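Local coordinates for protein prephenate dehydrogenase (PDB 3KTD) that probably catalyses the NAD(P)+-dependent oxidative decarboxylation of prephenate to 4-hydroxyphenylpyruvate, a step in tyrosine biosynthesis, at residues G17-S22 with G140-A145; H124-T129 with R144-V149; A180-S185 with A336-F341. One frame throughout, in Å; residues are numbered along the deposited sequence.

Contact 1 (G17-S22 with G140-A145); sequences GLIGGS and GLFKRA
Loop-to-helix packing without a hydrogen bond between the segments joins the first turn of helix 18-29 to the connection that leads into strand 146-149. Two side chains of 140-145 carry it, L141 and F142, set against L18, I19 and S22. L141 leaves its backbone toward the helix, CG anti to the backbone N (chi1 174°), and its CD2 lies 3.7 Å from S22 OG and 4.3 Å from L18 CG. The same methyl stands over one face of the F142 ring, offset toward the rim, so the two neighbours form one apolar surface. F142 arrives end-on: its CZ is 3.8 Å from I19 O, which lies in the ring plane at the edge, while CE2 approaches S22 CB at 4.0 Å. I19 CG2 meets the same CZ, the two side chains crossing at about a right angle. G17, the N-cap of the helix, and G20 belong to a GxGxxG sequence of Rossmann type, consistent with the dinucleotide-binding turn expected in this family. G21 N donates to G17 O at 2.7 Å, closing the first turn of the helix. S22 OG donates to L18 O at 2.5 Å, nearly along the C=O axis, and is also hydrogen-bonded to M138 N, so this buried hydroxyl ties the helix to the loop just ahead of L141.

Contact 2 (H124-T129 with R144-V149); sequences HPMAGT and RAVWVV
Strands 120-125 and 146-149 pair antiparallel here, inside the mixed sheet of the Rossmann-type nucleotide-binding domain, where 146-149 runs parallel to 181-184 on its other side. Backbone bonds set the register. H124 and V148 form a hydrogen-bonded pair: H124 N donates to V148 O at 2.9 Å, in the carbonyl plane on a lone pair, and V148 N returns a bond to H124 O at 2.8 Å from above that carbonyl's plane. P125 and W147 follow as a non-hydrogen-bonded pair, a position where the proline's missing N-H costs no bond to this partner. A third bond, M126 N to V146 O at 2.9 Å, is almost straight (170°) and extends the pairing one residue past the end of the strand.

Apolar contacts lie on both faces. M126, a selenomethionine, and V146 run side by side on the face of H124 and V148, M126 CG lying 3.6 Å from V146 CB; the M126 side chain then bends at chi2 and chi3, its end leading away from 144-149. L222 of the second subunit packs on M126 and V148, so this face meets the dimer partner. The H124 ring also leads away from 144-149, and its ND1 is hydrogen-bonded to H190 NE2.

The face of P125 and W147 holds a CH-pi contact: P125 CB stands 4.3 Å from the centroid of the W147 six-membered ring, 19° off its normal.

Contact 3 (A180-S185 with A336-F341); sequences AEVVPS and ARIEVF
Strand 181-184, outermost in the large mixed sheet of the Rossmann-type domain within this chain, is crossed by strand 337-340 of a small two-stranded parallel sheet at the C-terminus. The axes of the two short segments come within 4.6 Å at an angle of 105°, so the strands do not pair along their length; the hydrogen bond between the segments is made at V182 O. I338 N donates to it at 2.7 Å, nearly along the C=O axis but with a bent N-H...O angle of 141°, and R337 CA also approaches this oxygen.

Apolar packing lies around the crossing. P184 and I338 reach toward each other tip to tip, P184 CD touching I338 CG2 at 3.7 Å, and helix 324-334 packs against both through A331. I338 CG1 occupies the crowded position between backbone N and carbonyl carbon (chi1 71°), which brings it to 4.1 Å from V182 CB. P184 CD also lies 3.4 Å from A336 O, and V183 CG1 borders the same carbonyl.

Charged side chains occupy the partly exposed margin. E181 and R337 cross obliquely, the R337 CD methylene lying 3.7 Å from the carboxylate carbon, E181 CD, and also bordering E181 CB and CG. E181 OE2, 4.6 Å from R337 NE, is beyond salt-bridge range and well out of the guanidinium plane, so no N-H points at it; any attraction is probably long-range. E181 OE1 instead makes a salt bridge with R312 NH1. The R337 guanidinium takes E339 OE2 at its edge, in plane, where NH1 and OE2 form a long salt bridge of 3.5 Å.

Contact 2 is the innermost, between contact 1 at the glycine-rich turn and contact 3 at the sheet edge. Contacts 1 and 2 have centres about 8 Å apart, share R144 and A145, and touch where the F142 ring meets P125 and W147 and I19 reaches A127. Centres of contacts 2 and 3 lie about 12 Å apart, those of 1 and 3 about 17 Å. Strands 146-149 and 181-184 are neighbours in one sheet, with probable hydrogen bonds E181 N to A145 O and W147 N to E181 O. Along the chain, contacts 1 and 2 close before contact 3 opens, and contact 3 brings the C-terminal strand to the sheet edge. Contacts 2 and 3 touch the second subunit.

Contact 1 (G17-S22 with G140-A145)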
loop_
_atom_site.group_PDB
_atom_site.type_symbol
_atom_site.label_atom_id
_atom_site.label_comp_id
_atom_site.label_asym_id
_atom_site.label_seq_id
_atom_site.Cartn_x
_atom_site.Cartn_y
_atom_site.Cartn_z
ATOM N N GLY A 17 -14.531 -19.259 -10.955
ATOM C CA GLY A 17 -13.872 -18.822 -9.719
ATOM C C GLY A 17 -14.246 -17.387 -9.375
ATOM O O GLY A 17 -15.326 -16.918 -9.728
ATOM N N LEU A 18 -13.351 -16.680 -8.686
ATOM C CA LEU A 18 -13.603 -15.293 -8.310
ATOM C C LEU A 18 -14.204 -14.475 -9.449
ATOM O O LEU A 18 -15.258 -13.859 -9.288
ATOM C CB LEU A 18 -12.316 -14.616 -7.861
ATOM C CG LEU A 18 -12.496 -13.160 -7.422
ATOM C CD1 LEU A 18 -13.294 -13.085 -6.125
ATOM C CD2 LEU A 18 -11.146 -12.480 -7.281
ATOM N N ILE A 19 -13.524 -14.466 -10.595
ATOM C CA ILE A 19 -13.959 -13.662 -11.740
ATOM C C ILE A 19 -15.162 -14.269 -12.448
ATOM O O ILE A 19 -16.200 -13.629 -12.556
ATOM C CB ILE A 19 -12.850 -13.468 -12.786
ATOM C CG1 ILE A 19 -11.594 -12.849 -12.168
ATOM C CG2 ILE A 19 -13.356 -12.567 -13.895
ATOM C CD1 ILE A 19 -11.815 -11.498 -11.588
ATOM N N GLY A 20 -15.011 -15.498 -12.926
ATOM C CA GLY A 20 -16.062 -16.178 -13.683
ATOM C C GLY A 20 -17.349 -16.366 -12.904
ATOM O O GLY A 20 -18.441 -16.112 -13.411
ATOM N N GLY A 21 -17.213 -16.813 -11.661
ATOM C CA GLY A 21 -18.361 -17.045 -10.797
ATOM C C GLY A 21 -19.110 -15.761 -10.515
ATOM O O GLY A 21 -20.342 -15.710 -10.649
ATOM N N SER A 22 -18.355 -14.738 -10.120
ATOM C CA SER A 22 -18.896 -13.398 -9.884
ATOM C C SER A 22 -19.616 -12.835 -11.106
ATOM O O SER A 22 -20.586 -12.096 -10.973
ATOM C CB SER A 22 -17.771 -12.428 -9.518
ATOM O OG SER A 22 -17.265 -12.717 -8.240
ATOM N N GLY A 140 -21.783 -8.000 -7.244
ATOM C CA GLY A 140 -21.321 -6.632 -7.451
ATOM C C GLY A 140 -19.826 -6.393 -7.390
ATOM O O GLY A 140 -19.400 -5.304 -7.034
ATOM N N LEU A 141 -19.031 -7.393 -7.757
ATOM C CA LEU A 141 -17.576 -7.257 -7.763
ATOM C C LEU A 141 -17.108 -6.172 -8.727
ATOM O O LEU A 141 -16.152 -5.439 -8.440
ATOM C CB LEU A 141 -16.913 -8.584 -8.152
ATOM C CG LEU A 141 -15.391 -8.575 -8.333
ATOM C CD1 LEU A 141 -14.686 -8.292 -7.012
ATOM C CD2 LEU A 141 -14.917 -9.890 -8.928
ATOM N N PHE A 142 -17.799 -6.070 -9.857
ATOM C CA PHE A 142 -17.401 -5.197 -10.949
ATOM C C PHE A 142 -18.033 -3.808 -10.929
ATOM O O PHE A 142 -17.695 -2.973 -11.770
ATOM C CB PHE A 142 -17.741 -5.884 -12.275
ATOM C CG PHE A 142 -17.167 -7.262 -12.398
ATOM C CD1 PHE A 142 -15.809 -7.440 -12.643
ATOM C CD2 PHE A 142 -17.974 -8.378 -12.251
ATOM C CE1 PHE A 142 -15.271 -8.712 -12.745
ATOM C CE2 PHE A 142 -17.450 -9.646 -12.359
ATOM C CZ PHE A 142 -16.096 -9.818 -12.605
ATOM N N LYS A 143 -18.945 -3.558 -9.989
ATOM C CA LYS A 143 -19.608 -2.264 -9.913
ATOM C C LYS A 143 -18.546 -1.181 -9.736
ATOM O O LYS A 143 -17.724 -1.240 -8.810
ATOM C CB LYS A 143 -20.644 -2.221 -8.779
ATOM N N ARG A 144 -18.542 -0.226 -10.663
ATOM C CA ARG A 144 -17.605 0.902 -10.651
ATOM C C ARG A 144 -16.131 0.460 -10.755
ATOM O O ARG A 144 -15.220 1.244 -10.449
ATOM C CB ARG A 144 -17.834 1.816 -9.424
ATOM C CG ARG A 144 -19.245 2.456 -9.338
ATOM N N ALA A 145 -15.904 -0.777 -11.207
ATOM C CA ALA A 145 -14.557 -1.294 -11.448
ATOM C C ALA A 145 -14.254 -1.100 -12.917
ATOM O O ALA A 145 -15.172 -1.096 -13.741
ATOM C CB ALA A 145 -14.472 -2.760 -11.095
#

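Contact 2 (H124-T129 with R144-V149)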
loop_
_atom_site.group_PDB
_atom_site.type_symbol
_atom_site.label_atom_id
_atom_site.label_comp_id
_atom_site.label_asym_id
_atom_site.label_seq_id
_atom_site.Cartn_x
_atom_site.Cartn_y
_atom_site.Cartn_z
ATOM N N HIS A 124 -10.010 -7.470 -19.717
ATOM C CA HIS A 124 -9.333 -7.570 -18.434
ATOM C C HIS A 124 -10.065 -6.748 -17.388
ATOM O O HIS A 124 -10.041 -5.531 -17.473
ATOM C CB HIS A 124 -7.885 -7.076 -18.563
ATOM C CG HIS A 124 -7.146 -7.008 -17.261
ATOM N ND1 HIS A 124 -6.141 -6.094 -17.022
ATOM C CD2 HIS A 124 -7.276 -7.732 -16.122
ATOM C CE1 HIS A 124 -5.676 -6.268 -15.797
ATOM N NE2 HIS A 124 -6.351 -7.251 -15.228
ATOM N N PRO A 125 -10.746 -7.405 -16.430
ATOM C CA PRO A 125 -11.326 -6.676 -15.292
ATOM C C PRO A 125 -10.273 -6.352 -14.242
ATOM O O PRO A 125 -9.408 -7.186 -13.963
ATOM C CB PRO A 125 -12.335 -7.673 -14.715
ATOM C CG PRO A 125 -11.845 -9.001 -15.133
ATOM C CD PRO A 125 -11.229 -8.796 -16.480
HETATM N N MSE A 126 -10.332 -5.162 -13.655
HETATM C CA MSE A 126 -9.401 -4.809 -12.584
HETATM C C MSE A 126 -9.923 -5.377 -11.259
HETATM O O MSE A 126 -9.862 -4.712 -10.223
HETATM C CB MSE A 126 -9.219 -3.294 -12.465
HETATM C CG MSE A 126 -8.787 -2.582 -13.728
HETATM SE SE MSE A 126 -7.279 -3.353 -14.671
HETATM C CE MSE A 126 -5.973 -3.441 -13.198
ATOM N N ALA A 127 -10.421 -6.614 -11.291
ATOM C CA ALA A 127 -10.943 -7.278 -10.103
ATOM C C ALA A 127 -9.788 -7.788 -9.238
ATOM O O ALA A 127 -8.628 -7.387 -9.425
ATOM C CB ALA A 127 -11.843 -8.412 -10.495
ATOM N N GLY A 128 -10.110 -8.674 -8.297
ATOM C CA GLY A 128 -9.129 -9.193 -7.340
ATOM C C GLY A 128 -8.131 -10.202 -7.890
ATOM O O GLY A 128 -7.671 -10.081 -9.031
ATOM N N THR A 129 -7.826 -11.210 -7.065
ATOM C CA THR A 129 -6.781 -12.207 -7.341
ATOM C C THR A 129 -7.340 -13.548 -7.862
ATOM O O THR A 129 -7.868 -14.357 -7.080
ATOM C CB THR A 129 -5.952 -12.460 -6.053
ATOM O OG1 THR A 129 -6.817 -12.933 -5.009
ATOM C CG2 THR A 129 -5.262 -11.164 -5.582
ATOM N N ARG A 144 -18.542 -0.226 -10.663
ATOM C CA ARG A 144 -17.605 0.902 -10.651
ATOM C C ARG A 144 -16.131 0.460 -10.755
ATOM O O ARG A 144 -15.220 1.244 -10.449
ATOM C CB ARG A 144 -17.834 1.816 -9.424
ATOM C CG ARG A 144 -19.245 2.456 -9.338
ATOM N N ALA A 145 -15.904 -0.777 -11.207
ATOM C CA ALA A 145 -14.557 -1.294 -11.448
ATOM C C ALA A 145 -14.254 -1.100 -12.917
ATOM O O ALA A 145 -15.172 -1.096 -13.741
ATOM C CB ALA A 145 -14.472 -2.760 -11.095
ATOM N N VAL A 146 -12.977 -0.938 -13.253
ATOM C CA VAL A 146 -12.589 -0.802 -14.648
ATOM C C VAL A 146 -12.550 -2.180 -15.293
ATOM O O VAL A 146 -12.084 -3.137 -14.694
ATOM C CB VAL A 146 -11.196 -0.168 -14.822
ATOM C CG1 VAL A 146 -10.818 -0.138 -16.323
ATOM C CG2 VAL A 146 -11.134 1.218 -14.200
ATOM N N TRP A 147 -13.055 -2.269 -16.517
ATOM C CA TRP A 147 -13.007 -3.498 -17.302
ATOM C C TRP A 147 -12.431 -3.098 -18.652
ATOM O O TRP A 147 -13.107 -2.455 -19.450
ATOM C CB TRP A 147 -14.416 -4.093 -17.450
ATOM C CG TRP A 147 -14.490 -5.493 -18.019
ATOM C CD1 TRP A 147 -13.935 -5.932 -19.178
ATOM C CD2 TRP A 147 -15.221 -6.610 -17.478
ATOM N NE1 TRP A 147 -14.239 -7.258 -19.375
ATOM C CE2 TRP A 147 -15.033 -7.696 -18.353
ATOM C CE3 TRP A 147 -16.002 -6.800 -16.334
ATOM C CZ2 TRP A 147 -15.588 -8.957 -18.122
ATOM C CZ3 TRP A 147 -16.564 -8.060 -16.107
ATOM C CH2 TRP A 147 -16.348 -9.116 -16.993
ATOM N N VAL A 148 -11.174 -3.444 -18.901
ATOM C CA VAL A 148 -10.568 -3.144 -20.185
ATOM C C VAL A 148 -11.133 -4.078 -21.267
ATOM O O VAL A 148 -11.293 -5.276 -21.040
ATOM C CB VAL A 148 -9.035 -3.279 -20.152
ATOM C CG1 VAL A 148 -8.440 -3.063 -21.556
ATOM C CG2 VAL A 148 -8.439 -2.305 -19.137
ATOM N N VAL A 149 -11.464 -3.505 -22.420
ATOM C CA VAL A 149 -11.863 -4.278 -23.593
ATOM C C VAL A 149 -10.965 -3.859 -24.750
ATOM O O VAL A 149 -10.865 -2.677 -25.060
ATOM C CB VAL A 149 -13.331 -4.051 -23.968
ATOM C CG1 VAL A 149 -13.638 -4.704 -25.306
ATOM C CG2 VAL A 149 -14.227 -4.594 -22.881
#

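Contact 3 (A180-S185 with A336-F341)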
loop_
_atom_site.group_PDB
_atom_site.type_symbol
_atom_site.label_atom_id
_atom_site.label_comp_id
_atom_site.label_asym_id
_atom_site.label_seq_id
_atom_site.Cartn_x
_atom_site.Cartn_y
_atom_site.Cartn_z
ATOM N N ALA A 180 -19.604 -2.224 -14.725
ATOM C CA ALA A 180 -18.205 -1.863 -14.951
ATOM C C ALA A 180 -18.069 -0.602 -15.780
ATOM O O ALA A 180 -19.018 -0.132 -16.397
ATOM C CB ALA A 180 -17.450 -2.998 -15.611
ATOM N N GLU A 181 -16.870 -0.046 -15.755
ATOM C CA GLU A 181 -16.524 1.088 -16.576
ATOM C C GLU A 181 -15.604 0.524 -17.649
ATOM O O GLU A 181 -14.495 0.085 -17.345
ATOM C CB GLU A 181 -15.827 2.160 -15.742
ATOM C CG GLU A 181 -16.669 2.673 -14.560
ATOM C CD GLU A 181 -16.044 3.881 -13.844
ATOM O OE1 GLU A 181 -14.870 4.233 -14.122
ATOM O OE2 GLU A 181 -16.740 4.481 -12.995
ATOM N N VAL A 182 -16.079 0.487 -18.894
ATOM C CA VAL A 182 -15.296 -0.114 -19.965
ATOM C C VAL A 182 -14.293 0.880 -20.509
ATOM O O VAL A 182 -14.673 1.915 -21.017
ATOM C CB VAL A 182 -16.164 -0.605 -21.126
ATOM C CG1 VAL A 182 -15.278 -1.245 -22.193
ATOM C CG2 VAL A 182 -17.228 -1.593 -20.634
ATOM N N VAL A 183 -13.012 0.549 -20.392
ATOM C CA VAL A 183 -11.930 1.357 -20.940
ATOM C C VAL A 183 -11.342 0.582 -22.105
ATOM O O VAL A 183 -10.891 -0.542 -21.927
ATOM C CB VAL A 183 -10.809 1.573 -19.915
ATOM C CG1 VAL A 183 -9.652 2.321 -20.540
ATOM C CG2 VAL A 183 -11.332 2.317 -18.733
ATOM N N PRO A 184 -11.341 1.168 -23.303
ATOM C CA PRO A 184 -10.767 0.447 -24.415
ATOM C C PRO A 184 -9.257 0.635 -24.464
ATOM O O PRO A 184 -8.765 1.720 -24.157
ATOM C CB PRO A 184 -11.424 1.110 -25.613
ATOM C CG PRO A 184 -11.586 2.517 -25.190
ATOM C CD PRO A 184 -11.812 2.500 -23.705
ATOM N N SER A 185 -8.531 -0.417 -24.839
ATOM C CA SER A 185 -7.080 -0.325 -24.993
ATOM C C SER A 185 -6.544 -1.401 -25.917
ATOM O O SER A 185 -7.049 -2.504 -25.935
ATOM C CB SER A 185 -6.385 -0.443 -23.628
ATOM O OG SER A 185 -4.972 -0.486 -23.769
ATOM N N ALA A 336 -10.163 7.090 -20.979
ATOM C CA ALA A 336 -11.587 7.357 -20.886
ATOM C C ALA A 336 -12.355 6.047 -20.848
ATOM O O ALA A 336 -11.970 5.083 -21.495
ATOM C CB ALA A 336 -12.039 8.183 -22.062
ATOM N N ARG A 337 -13.410 6.009 -20.043
ATOM C CA ARG A 337 -14.336 4.891 -20.061
ATOM C C ARG A 337 -15.299 5.208 -21.194
ATOM O O ARG A 337 -15.376 6.355 -21.620
ATOM C CB ARG A 337 -15.075 4.743 -18.728
ATOM C CG ARG A 337 -16.085 5.843 -18.420
ATOM C CD ARG A 337 -16.691 5.715 -17.019
ATOM N NE ARG A 337 -17.789 6.667 -16.866
ATOM C CZ ARG A 337 -19.038 6.476 -17.301
ATOM N NH1 ARG A 337 -19.394 5.343 -17.906
ATOM N NH2 ARG A 337 -19.949 7.428 -17.125
ATOM N N ILE A 338 -16.021 4.209 -21.689
ATOM C CA ILE A 338 -16.941 4.430 -22.807
ATOM C C ILE A 338 -18.351 3.907 -22.562
ATOM O O ILE A 338 -18.564 2.999 -21.765
ATOM C CB ILE A 338 -16.405 3.802 -24.119
ATOM C CG1 ILE A 338 -16.467 2.272 -24.069
ATOM C CG2 ILE A 338 -14.977 4.264 -24.391
ATOM C CD1 ILE A 338 -15.968 1.616 -25.331
ATOM N N GLU A 339 -19.301 4.508 -23.265
ATOM C CA GLU A 339 -20.700 4.101 -23.247
ATOM C C GLU A 339 -21.144 4.077 -24.705
ATOM O O GLU A 339 -21.033 5.089 -25.391
ATOM C CB GLU A 339 -21.543 5.097 -22.435
ATOM C CG GLU A 339 -21.445 4.943 -20.890
ATOM C CD GLU A 339 -22.297 3.787 -20.310
ATOM O OE1 GLU A 339 -23.246 3.315 -20.985
ATOM O OE2 GLU A 339 -22.021 3.356 -19.164
ATOM N N VAL A 340 -21.637 2.938 -25.185
ATOM C CA VAL A 340 -21.979 2.803 -26.608
ATOM C C VAL A 340 -23.471 3.002 -26.896
ATOM O O VAL A 340 -24.315 2.281 -26.370
ATOM C CB VAL A 340 -21.502 1.445 -27.171
ATOM C CG1 VAL A 340 -20.051 1.201 -26.770
ATOM C CG2 VAL A 340 -22.371 0.307 -26.678
ATOM N N PHE A 341 -23.786 3.999 -27.720
ATOM C CA PHE A 341 -25.162 4.264 -28.142
ATOM C C PHE A 341 -25.397 3.819 -29.594
ATOM O O PHE A 341 -24.640 3.028 -30.163
ATOM C CB PHE A 341 -25.511 5.753 -27.975
ATOM C CG PHE A 341 -25.597 6.220 -26.532
ATOM C CD1 PHE A 341 -25.600 5.314 -25.462
ATOM C CD2 PHE A 341 -25.758 7.573 -26.249
ATOM C CE1 PHE A 341 -25.703 5.759 -24.141
ATOM C CE2 PHE A 341 -25.871 8.020 -24.928
ATOM C CZ PHE A 341 -25.842 7.114 -23.877
ATOM O OXT PHE A 341 -26.367 4.224 -30.241
#